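Local coordinates for phosphate-binding protein (Xanthomonas axonopodis pv. citri, PDB 5UB3) that is a periplasmic binding protein, probably the sensory receptor partner of a diguanylate cyclase, related to the phosphonate-binding proteins of ABC transporters, at residues M51-Y54 / L55-G58; H191-P194 / V195-R198; R255-P259 / T260-R264. All coordinates share one frame; numbering follows the deposited sequence.

How the contacts relate
Each of the three contacts is local, made within a single run of chain at one end of a helix. Contact 1 closes the C-terminal end of helix 48-56, whereas contacts 2 and 3 open helices 194-197 and 259-277. Contact 1 is partly buried, with Met-51, Ser-52 and Leu-55 turned into the protein and two arginines outside; the other two are surface contacts. Serine hydroxyls receive arginine N-H groups in contact 1, proline carbon packing prevails in contact 2, and a water-linked capping box defines contact 3. Contact 2 lies across the chain's centre from both others, its centre about 37 Å from that of contact 1, and no two touch.

Contact 1. Residues M51-Y54 / L55-G58; sequences MSSY and LRRG
Ser-53 and Arg-57, one turn apart near the end of helix 48-56, are joined through both backbone and side chain. The hydroxyl of Ser-53 is swung anti to its own nitrogen (chi1 -176°), which sets OG beside the last turn, where Arg-57 comes down on it side-on: NH2 reaches OG at 2.9 Å and NE reaches the same oxygen at 3.0 Å. OG lies almost in the guanidinium plane, so both N-H groups converge on it from one edge. A bend at chi3 folds the arginine back for this grip. The same NH2 passes 3.5 Å from CD1 of Tyr-54, the phenol ring and the guanidinium being inclined by 58°.

Arg-56 makes a looser version of the pairing with Ser-52. Its NH1 donates to Ser-52 OG over 3.2 Å, with the hydroxyl lifted 24° from the guanidinium plane, while the Ser-52 carbonyl oxygen and Ser-53 CA lie over one face of the group. Ser-52 OG also has a weak hydrogen bond to Ser-78 OG. On the buried side, Met-51 CG meets Leu-55 CD1 at 3.9 Å, and both side chains pack on Leu-73 of helix 67-75.

The backbone follows the helical pattern, Leu-55 N to Met-51 O at 2.8 Å and Arg-57 N to Ser-53 O at 2.9 Å, until Gly-58 turns to positive phi and ends the helix in a Schellman motif. Two arginines thus lie at the C-terminal end of the helix, the negative end of its dipole, which their charge probably offsets. Two N-H groups on Ser-53 OG fix the Arg-57 guanidinium against the helix, Ser-52 holds Arg-56 by one longer bond, and apolar Met-51 and Leu-55 face the protein.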
ATOM      1  N   MET A  51     -10.296  -8.724  -2.486  1.00 15.47           N
ATOM      2  CA  MET A  51      -9.083  -9.467  -2.789  1.00 16.46           C
ATOM      3  C   MET A  51      -8.951 -10.612  -1.785  1.00 16.84           C
ATOM      4  O   MET A  51      -8.569 -11.733  -2.137  1.00 15.56           O
ATOM      5  CB  MET A  51      -7.873  -8.570  -2.705  1.00 17.06           C
ATOM      6  CG  MET A  51      -6.587  -9.351  -2.995  1.00 17.30           C
ATOM      7  SD  MET A  51      -6.514 -10.270  -4.545  1.00 17.74           S
ATOM      8  CE  MET A  51      -5.963  -8.969  -5.633  1.00 18.23           C
ATOM      9  N   SER A  52      -9.295 -10.312  -0.523  1.00 17.92           N
ATOM     10  CA  SER A  52      -9.344 -11.356   0.504  1.00 18.32           C
ATOM     11  C   SER A  52     -10.303 -12.454   0.125  1.00 18.28           C
ATOM     12  O   SER A  52      -9.971 -13.616   0.295  1.00 18.14           O
ATOM     13  CB  SER A  52      -9.605 -10.823   1.914  1.00 21.04           C
ATOM     14  OG  SER A  52      -9.891 -11.895   2.819  1.00 28.83           O
ATOM     15  N   SER A  53     -11.464 -12.105  -0.403  1.00 15.34           N
ATOM     16  CA  SER A  53     -12.383 -13.124  -0.909  1.00 15.30           C
ATOM     17  C   SER A  53     -11.801 -13.984  -2.034  1.00 14.40           C
ATOM     18  O   SER A  53     -11.887 -15.222  -1.981  1.00 15.39           O
ATOM     19  CB  SER A  53     -13.692 -12.442  -1.369  1.00 14.70           C
ATOM     20  OG  SER A  53     -14.604 -13.424  -1.775  1.00 15.88           O
ATOM     21  N   TYR A  54     -11.184 -13.345  -3.025  1.00 15.25           N
ATOM     22  CA  TYR A  54     -10.462 -14.076  -4.065  1.00 16.30           C
ATOM     23  C   TYR A  54      -9.406 -14.994  -3.521  1.00 16.97           C
ATOM     24  O   TYR A  54      -9.306 -16.167  -3.929  1.00 17.35           O
ATOM     25  CB  TYR A  54      -9.756 -13.145  -5.057  1.00 17.54           C
ATOM     26  CG  TYR A  54     -10.615 -12.407  -6.012  1.00 18.17           C
ATOM     27  CD1 TYR A  54     -11.888 -12.854  -6.356  1.00 20.73           C
ATOM     28  CD2 TYR A  54     -10.138 -11.265  -6.616  1.00 19.92           C
ATOM     29  CE1 TYR A  54     -12.663 -12.176  -7.279  1.00 22.51           C
ATOM     30  CE2 TYR A  54     -10.905 -10.573  -7.520  1.00 20.62           C
ATOM     31  CZ  TYR A  54     -12.175 -11.050  -7.854  1.00 23.48           C
ATOM     32  OH  TYR A  54     -12.945 -10.391  -8.749  1.00 23.91           O
ATOM     33  N   LEU A  55      -8.583 -14.451  -2.635  1.00 17.66           N
ATOM     34  CA  LEU A  55      -7.501 -15.250  -2.054  1.00 19.18           C
ATOM     35  C   LEU A  55      -8.044 -16.458  -1.345  1.00 18.74           C
ATOM     36  O   LEU A  55      -7.624 -17.559  -1.638  1.00 18.92           O
ATOM     37  CB  LEU A  55      -6.666 -14.395  -1.106  1.00 18.47           C
ATOM     38  CG  LEU A  55      -5.736 -13.419  -1.863  1.00 18.97           C
ATOM     39  CD1 LEU A  55      -5.267 -12.387  -0.851  1.00 18.71           C
ATOM     40  CD2 LEU A  55      -4.523 -14.161  -2.469  1.00 19.55           C
ATOM     41  N   ARG A  56      -9.015 -16.233  -0.457  1.00 19.94           N
ATOM     42  CA  ARG A  56      -9.651 -17.298   0.344  1.00 22.59           C
ATOM     43  C   ARG A  56     -10.290 -18.346  -0.580  1.00 19.49           C
ATOM     44  O   ARG A  56     -10.207 -19.520  -0.329  1.00 17.72           O
ATOM     45  CB  ARG A  56     -10.668 -16.732   1.324  1.00 22.07           C
ATOM     46  CG  ARG A  56     -11.470 -17.812   2.046  1.00 28.02           C
ATOM     47  CD  ARG A  56     -12.200 -17.269   3.239  1.00 29.43           C
ATOM     48  NE  ARG A  56     -13.087 -16.166   2.807  1.00 30.64           N
ATOM     49  CZ  ARG A  56     -12.815 -14.869   2.892  1.00 29.25           C
ATOM     50  NH1 ARG A  56     -11.699 -14.467   3.439  1.00 30.99           N
ATOM     51  NH2 ARG A  56     -13.698 -13.952   2.420  1.00 33.01           N
ATOM     52  N   ARG A  57     -10.868 -17.914  -1.692  1.00 19.61           N
ATOM     53  CA  ARG A  57     -11.470 -18.864  -2.626  1.00 19.69           C
ATOM     54  C   ARG A  57     -10.496 -19.460  -3.643  1.00 20.41           C
ATOM     55  O   ARG A  57     -10.918 -20.242  -4.480  1.00 20.50           O
ATOM     56  CB  ARG A  57     -12.653 -18.212  -3.314  1.00 19.58           C
ATOM     57  CG  ARG A  57     -13.814 -17.957  -2.358  1.00 19.76           C
ATOM     58  CD  ARG A  57     -14.968 -17.378  -3.128  1.00 18.62           C
ATOM     59  NE  ARG A  57     -14.777 -15.954  -3.357  1.00 17.29           N
ATOM     60  CZ  ARG A  57     -14.829 -15.345  -4.526  1.00 18.26           C
ATOM     61  NH1 ARG A  57     -15.012 -16.029  -5.643  1.00 20.22           N
ATOM     62  NH2 ARG A  57     -14.641 -14.032  -4.575  1.00 18.07           N
ATOM     63  N   GLY A  58      -9.209 -19.139  -3.548  1.00 19.59           N
ATOM     64  CA  GLY A  58      -8.210 -19.683  -4.506  1.00 20.51           C
ATOM     65  C   GLY A  58      -8.260 -19.071  -5.899  1.00 21.05           C
ATOM     66  O   GLY A  58      -7.768 -19.651  -6.826  1.00 18.97           O
TER

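Contact 2. Residues H191-P194 / V195-R198; sequences HMPP and VFKR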
ATOM      1  N   HIS A 191       2.186  12.151  -8.390  1.00 31.07           N
ATOM      2  CA  HIS A 191       1.387  12.222  -7.165  1.00 29.65           C
ATOM      3  C   HIS A 191       1.465  13.587  -6.493  1.00 28.42           C
ATOM      4  O   HIS A 191       0.480  14.057  -5.974  1.00 28.80           O
ATOM      5  CB  HIS A 191       1.845  11.118  -6.190  1.00 28.92           C
ATOM      6  CG  HIS A 191       1.744   9.743  -6.777  1.00 28.61           C
ATOM      7  ND1 HIS A 191       2.727   8.789  -6.635  1.00 31.77           N
ATOM      8  CD2 HIS A 191       0.791   9.188  -7.557  1.00 27.28           C
ATOM      9  CE1 HIS A 191       2.358   7.685  -7.255  1.00 28.51           C
ATOM     10  NE2 HIS A 191       1.192   7.905  -7.830  1.00 29.90           N
ATOM     11  N   MET A 192       2.643  14.207  -6.492  0.50 27.08           N
ATOM     12  CA  MET A 192       2.843  15.504  -5.854  0.50 25.69           C
ATOM     13  C   MET A 192       3.480  16.468  -6.864  0.50 27.50           C
ATOM     14  O   MET A 192       4.694  16.672  -6.823  0.50 26.58           O
ATOM     15  CB  MET A 192       3.696  15.338  -4.606  0.50 22.72           C
ATOM     16  CG  MET A 192       4.199  16.623  -3.960  0.50 21.26           C
ATOM     17  SD  MET A 192       2.953  17.675  -3.171  0.50 18.85           S
ATOM     18  CE  MET A 192       2.148  16.435  -2.161  0.50 19.41           C
ATOM     19  N   PRO A 193       2.657  17.068  -7.761  1.00 29.86           N
ATOM     20  CA  PRO A 193       3.135  18.041  -8.768  1.00 28.73           C
ATOM     21  C   PRO A 193       3.920  19.162  -8.131  1.00 27.96           C
ATOM     22  O   PRO A 193       3.530  19.701  -7.103  1.00 26.19           O
ATOM     23  CB  PRO A 193       1.862  18.598  -9.428  1.00 29.47           C
ATOM     24  CG  PRO A 193       0.765  17.713  -9.008  1.00 29.48           C
ATOM     25  CD  PRO A 193       1.182  17.012  -7.751  1.00 29.24           C
ATOM     26  N   PRO A 194       5.089  19.459  -8.702  1.00 29.06           N
ATOM     27  CA  PRO A 194       5.888  20.571  -8.217  1.00 27.45           C
ATOM     28  C   PRO A 194       5.081  21.860  -7.975  1.00 25.44           C
ATOM     29  O   PRO A 194       5.244  22.469  -6.927  1.00 25.49           O
ATOM     30  CB  PRO A 194       6.930  20.736  -9.320  1.00 27.63           C
ATOM     31  CG  PRO A 194       7.140  19.331  -9.772  1.00 29.03           C
ATOM     32  CD  PRO A 194       5.797  18.661  -9.717  1.00 28.54           C
ATOM     33  N   VAL A 195       4.201  22.229  -8.909  1.00 26.84           N
ATOM     34  CA  VAL A 195       3.332  23.409  -8.757  1.00 28.02           C
ATOM     35  C   VAL A 195       2.562  23.388  -7.427  1.00 28.28           C
ATOM     36  O   VAL A 195       2.363  24.422  -6.846  1.00 28.12           O
ATOM     37  CB  VAL A 195       2.369  23.603  -9.967  1.00 30.85           C
ATOM     38  CG1 VAL A 195       1.383  22.450 -10.124  1.00 34.04           C
ATOM     39  CG2 VAL A 195       1.586  24.891  -9.855  1.00 32.16           C
ATOM     40  N   PHE A 196       2.130  22.211  -6.950  1.00 24.05           N
ATOM     41  CA  PHE A 196       1.490  22.090  -5.643  1.00 23.26           C
ATOM     42  C   PHE A 196       2.470  22.012  -4.516  1.00 21.59           C
ATOM     43  O   PHE A 196       2.270  22.662  -3.512  1.00 19.95           O
ATOM     44  CB  PHE A 196       0.490  20.890  -5.503  1.00 23.79           C
ATOM     45  CG  PHE A 196      -0.636  20.871  -6.507  1.00 25.40           C
ATOM     46  CD1 PHE A 196      -1.050  22.015  -7.191  1.00 26.75           C
ATOM     47  CD2 PHE A 196      -1.311  19.677  -6.739  1.00 26.00           C
ATOM     48  CE1 PHE A 196      -2.073  21.934  -8.118  1.00 29.39           C
ATOM     49  CE2 PHE A 196      -2.343  19.593  -7.654  1.00 28.74           C
ATOM     50  CZ  PHE A 196      -2.729  20.720  -8.342  1.00 29.25           C
ATOM     51  N   LYS A 197       3.497  21.176  -4.679  1.00 23.37           N
ATOM     52  CA  LYS A 197       4.472  20.900  -3.633  1.00 26.00           C
ATOM     53  C   LYS A 197       5.124  22.138  -3.039  1.00 24.75           C
ATOM     54  O   LYS A 197       5.365  22.216  -1.842  1.00 23.76           O
ATOM     55  CB  LYS A 197       5.568  19.989  -4.206  1.00 27.08           C
ATOM     56  CG  LYS A 197       6.587  19.525  -3.182  1.00 28.47           C
ATOM     57  CD  LYS A 197       7.656  18.683  -3.848  1.00 28.38           C
ATOM     58  CE  LYS A 197       8.437  18.010  -2.756  1.00 30.59           C
ATOM     59  NZ  LYS A 197       9.654  17.367  -3.248  1.00 33.78           N
ATOM     60  N   ARG A 198       5.440  23.087  -3.897  1.00 26.26           N
ATOM     61  CA  ARG A 198       6.103  24.321  -3.457  1.00 26.45           C
ATOM     62  C   ARG A 198       5.236  25.119  -2.490  1.00 25.63           C
ATOM     63  O   ARG A 198       5.769  25.880  -1.709  1.00 24.76           O
ATOM     64  CB  ARG A 198       6.499  25.193  -4.654  1.00 26.27           C
ATOM     65  CG  ARG A 198       5.325  25.820  -5.362  1.00 26.54           C
ATOM     66  CD  ARG A 198       5.745  26.259  -6.743  1.00 28.92           C
ATOM     67  NE  ARG A 198       4.772  27.125  -7.389  1.00 31.95           N
ATOM     68  CZ  ARG A 198       4.814  27.473  -8.676  1.00 33.44           C
ATOM     69  NH1 ARG A 198       5.776  27.005  -9.473  1.00 36.02           N
ATOM     70  NH2 ARG A 198       3.881  28.248  -9.194  1.00 33.31           N
TER
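Pro-193 O receives the N-H of Lys-197 at 2.8 Å, in a nearly straight bond (170°), and a second, weak one from Phe-196 N. One residue on, Arg-198 N donates to Pro-194 O at 3.1 Å, completing the first turn of helix 194-197. The amine of Lys-197 looks elsewhere: its extended chain carries NZ to a salt bridge with Asp-187, and Trp-186 gives it a cation-pi partner.

Around this frame the side chains pack on carbon. The ring of Pro-193 sits by Phe-196, CG 3.6 Å from CD2, and its CB meets Val-195 CG1 at 3.9 Å. In the conformer modelled here, one of two, Met-192 runs at about a right angle to Lys-197; with CG anti to the backbone nitrogen and bends further out, its SD comes to 3.6 Å from Lys-197 CA. Beneath, Met-192, Pro-193 and Phe-196 rest on helix 164-172, where the Phe-196 ring stacks with His-172.

Here a proline holds the N-cap position and another opens the helix: Pro-194 lacks an N-H, and the first turn of a helix needs none there. It is a short surface helix laid over helix 164-172.

Contact 3. Residues R255-P259 / T260-R264; sequences RPLDP and TSRRR
A capping box starts helix 259-277, just beyond strand 251-255, with Asp-258 as N-cap and Ser-261 as its partner three residues on. Asp-258 OD1 accepts the N-H of Ser-261 at 3.0 Å in a nearly straight bond (172°), and Ser-261 OG returns the favour by accepting Asp-258 N at 2.9 Å. Both side chains take the torsion that puts the polar group between backbone nitrogen and carbonyl carbon (chi1 66° for Asp-258, 51° for Ser-261), which folds each back over the other's N-H.

A water joins the box to the chain before it, 2.7 Å from Ser-261 OG and 2.8 Å from Pro-256 O, with Asp-258 OD2 and Arg-255 NE as weaker neighbours; its protons cannot serve every acceptor in reach. Leu-257 CB flanks Ser-261 OG, and its side chain packs on Pro-81 and Met-84 of strand 79-87.

Two arginines lie back along the first turn. Arg-262, extended from CG to NE, lays one face of its guanidinium over the Leu-257 to Asp-258 peptide, and a second water donates to Leu-257 O and takes a weak bond from Arg-262 NH2. Arg-263 bends at chi3 to bring its guanidinium across Pro-259, the carbonyl oxygen 3.3 Å above the centre of its plane, while NH2 donates to Thr-260 OG1 at 3.1 Å.

Asp-258 OD1 serves a first-turn N-H that has no helical acceptor, and Ser-261 OG satisfies the N-H of the cap residue itself. The Asp-258 carboxylate stands at the positive end of the helix dipole, which would probably favour its charged form.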
ATOM      1  N   ARG A 255      13.592 -10.012  -0.628  1.00 19.42           N
ATOM      2  CA  ARG A 255      14.375 -10.715   0.303  1.00 21.19           C
ATOM      3  C   ARG A 255      13.555 -11.582   1.256  1.00 20.57           C
ATOM      4  O   ARG A 255      12.327 -11.380   1.410  1.00 15.98           O
ATOM      5  CB  ARG A 255      15.338  -9.745   0.978  1.00 26.10           C
ATOM      6  CG  ARG A 255      14.765  -8.932   2.051  1.00 27.97           C
ATOM      7  CD  ARG A 255      15.669  -7.742   2.496  1.00 31.26           C
ATOM      8  NE  ARG A 255      14.818  -7.229   3.580  1.00 33.03           N
ATOM      9  CZ  ARG A 255      13.806  -6.350   3.486  1.00 32.52           C
ATOM     10  NH1 ARG A 255      13.521  -5.652   2.351  1.00 28.25           N
ATOM     11  NH2 ARG A 255      13.080  -6.149   4.596  1.00 29.30           N
ATOM     12  N   PRO A 256      14.204 -12.632   1.795  1.00 19.77           N
ATOM     13  CA  PRO A 256      13.513 -13.524   2.664  1.00 19.90           C
ATOM     14  C   PRO A 256      13.003 -12.773   3.899  1.00 17.83           C
ATOM     15  O   PRO A 256      13.608 -11.781   4.354  1.00 17.40           O
ATOM     16  CB  PRO A 256      14.610 -14.501   3.111  1.00 19.43           C
ATOM     17  CG  PRO A 256      15.656 -14.406   2.112  1.00 20.66           C
ATOM     18  CD  PRO A 256      15.616 -13.022   1.600  1.00 20.43           C
ATOM     19  N   LEU A 257      11.923 -13.255   4.433  1.00 17.70           N
ATOM     20  CA  LEU A 257      11.481 -12.781   5.694  1.00 19.99           C
ATOM     21  C   LEU A 257      12.503 -13.241   6.716  1.00 21.65           C
ATOM     22  O   LEU A 257      13.186 -14.256   6.534  1.00 20.06           O
ATOM     23  CB  LEU A 257      10.120 -13.304   6.060  1.00 21.67           C
ATOM     24  CG  LEU A 257       9.072 -12.335   5.410  1.00 23.79           C
ATOM     25  CD1 LEU A 257       8.661 -12.831   4.051  1.00 23.89           C
ATOM     26  CD2 LEU A 257       7.884 -12.149   6.284  1.00 25.26           C
ATOM     27  N   ASP A 258      12.568 -12.474   7.780  1.00 20.10           N
ATOM     28  CA  ASP A 258      13.555 -12.684   8.829  1.00 22.48           C
ATOM     29  C   ASP A 258      12.940 -12.164  10.126  1.00 22.50           C
ATOM     30  O   ASP A 258      11.782 -11.667  10.117  1.00 20.23           O
ATOM     31  CB  ASP A 258      14.920 -12.100   8.434  1.00 21.69           C
ATOM     32  CG  ASP A 258      14.934 -10.583   8.313  1.00 24.21           C
ATOM     33  OD1 ASP A 258      14.294  -9.907   9.132  1.00 22.93           O
ATOM     34  OD2 ASP A 258      15.634 -10.079   7.406  1.00 24.85           O
ATOM     35  N   PRO A 259      13.639 -12.359  11.257  1.00 22.27           N
ATOM     36  CA  PRO A 259      12.898 -12.059  12.470  1.00 22.62           C
ATOM     37  C   PRO A 259      12.542 -10.566  12.544  1.00 20.78           C
ATOM     38  O   PRO A 259      11.479 -10.232  13.066  1.00 22.54           O
ATOM     39  CB  PRO A 259      13.840 -12.530  13.583  1.00 22.82           C
ATOM     40  CG  PRO A 259      14.597 -13.620  12.924  1.00 23.70           C
ATOM     41  CD  PRO A 259      14.915 -13.020  11.582  1.00 24.70           C
ATOM     42  N   THR A 260      13.359  -9.697  11.989  1.00 21.04           N
ATOM     43  CA  THR A 260      13.066  -8.263  12.005  1.00 20.68           C
ATOM     44  C   THR A 260      11.825  -7.917  11.182  1.00 21.93           C
ATOM     45  O   THR A 260      10.903  -7.273  11.669  1.00 21.06           O
ATOM     46  CB  THR A 260      14.272  -7.485  11.523  1.00 21.89           C
ATOM     47  OG1 THR A 260      15.350  -7.719  12.446  1.00 20.55           O
ATOM     48  CG2 THR A 260      14.004  -5.987  11.432  1.00 20.15           C
ATOM     49  N   SER A 261      11.826  -8.324   9.928  1.00 19.66           N
ATOM     50  CA  SER A 261      10.706  -8.016   9.054  1.00 19.63           C
ATOM     51  C   SER A 261       9.443  -8.643   9.603  1.00 19.94           C
ATOM     52  O   SER A 261       8.354  -8.034   9.554  1.00 20.93           O
ATOM     53  CB  SER A 261      10.982  -8.476   7.618  1.00 20.02           C
ATOM     54  OG  SER A 261      11.407  -9.842   7.497  1.00 19.35           O
ATOM     55  N   ARG A 262       9.565  -9.841  10.176  1.00 20.30           N
ATOM     56  CA  ARG A 262       8.388 -10.449  10.833  1.00 23.32           C
ATOM     57  C   ARG A 262       7.848  -9.624  11.993  1.00 24.06           C
ATOM     58  O   ARG A 262       6.639  -9.499  12.139  1.00 24.92           O
ATOM     59  CB  ARG A 262       8.663 -11.862  11.360  1.00 24.61           C
ATOM     60  CG  ARG A 262       8.831 -12.862  10.256  1.00 27.78           C
ATOM     61  CD  ARG A 262       9.327 -14.199  10.771  1.00 29.38           C
ATOM     62  NE  ARG A 262       9.532 -15.098   9.613  1.00 35.25           N
ATOM     63  CZ  ARG A 262      10.672 -15.708   9.238  1.00 33.81           C
ATOM     64  NH1 ARG A 262      11.796 -15.568   9.948  1.00 30.96           N
ATOM     65  NH2 ARG A 262      10.657 -16.521   8.161  1.00 32.23           N
ATOM     66  N   ARG A 263       8.743  -9.144  12.832  1.00 24.08           N
ATOM     67  CA  ARG A 263       8.403  -8.288  13.974  1.00 24.99           C
ATOM     68  C   ARG A 263       7.808  -6.994  13.456  1.00 22.18           C
ATOM     69  O   ARG A 263       6.816  -6.540  13.962  1.00 20.20           O
ATOM     70  CB  ARG A 263       9.621  -7.977  14.823  1.00 28.60           C
ATOM     71  CG  ARG A 263      10.096  -9.134  15.717  1.00 37.22           C
ATOM     72  CD  ARG A 263      11.349  -8.793  16.593  1.00 40.70           C
ATOM     73  NE  ARG A 263      12.627  -8.718  15.858  1.00 39.08           N
ATOM     74  CZ  ARG A 263      13.572  -9.684  15.750  1.00 43.13           C
ATOM     75  NH1 ARG A 263      13.470 -10.900  16.362  1.00 39.82           N
ATOM     76  NH2 ARG A 263      14.665  -9.446  14.980  1.00 39.91           N
ATOM     77  N   ARG A 264       8.377  -6.444  12.404  1.00 22.00           N
ATOM     78  CA  ARG A 264       7.864  -5.180  11.889  1.00 21.89           C
ATOM     79  C   ARG A 264       6.511  -5.365  11.265  1.00 20.99           C
ATOM     80  O   ARG A 264       5.649  -4.488  11.408  1.00 21.17           O
ATOM     81  CB  ARG A 264       8.836  -4.511  10.940  1.00 22.77           C
ATOM     82  CG  ARG A 264      10.125  -4.102  11.654  1.00 23.16           C
ATOM     83  CD  ARG A 264      11.081  -3.474  10.689  1.00 25.33           C
ATOM     84  NE  ARG A 264      10.735  -2.091  10.407  1.00 21.38           N
ATOM     85  CZ  ARG A 264      11.198  -1.409   9.375  1.00 24.10           C
ATOM     86  NH1 ARG A 264      11.973  -1.990   8.486  1.00 23.17           N
ATOM     87  NH2 ARG A 264      10.802  -0.145   9.187  1.00 24.64           N
TER
HETATM   88  O   HOH W   1      13.359  -9.347   5.660  1.00 26.04           O
HETATM   89  O   HOH W   2      12.773 -16.587   5.839  1.00 28.57           O
HETATM   90  O   HOH W   3      16.612  -9.728  11.744  1.00 38.29           O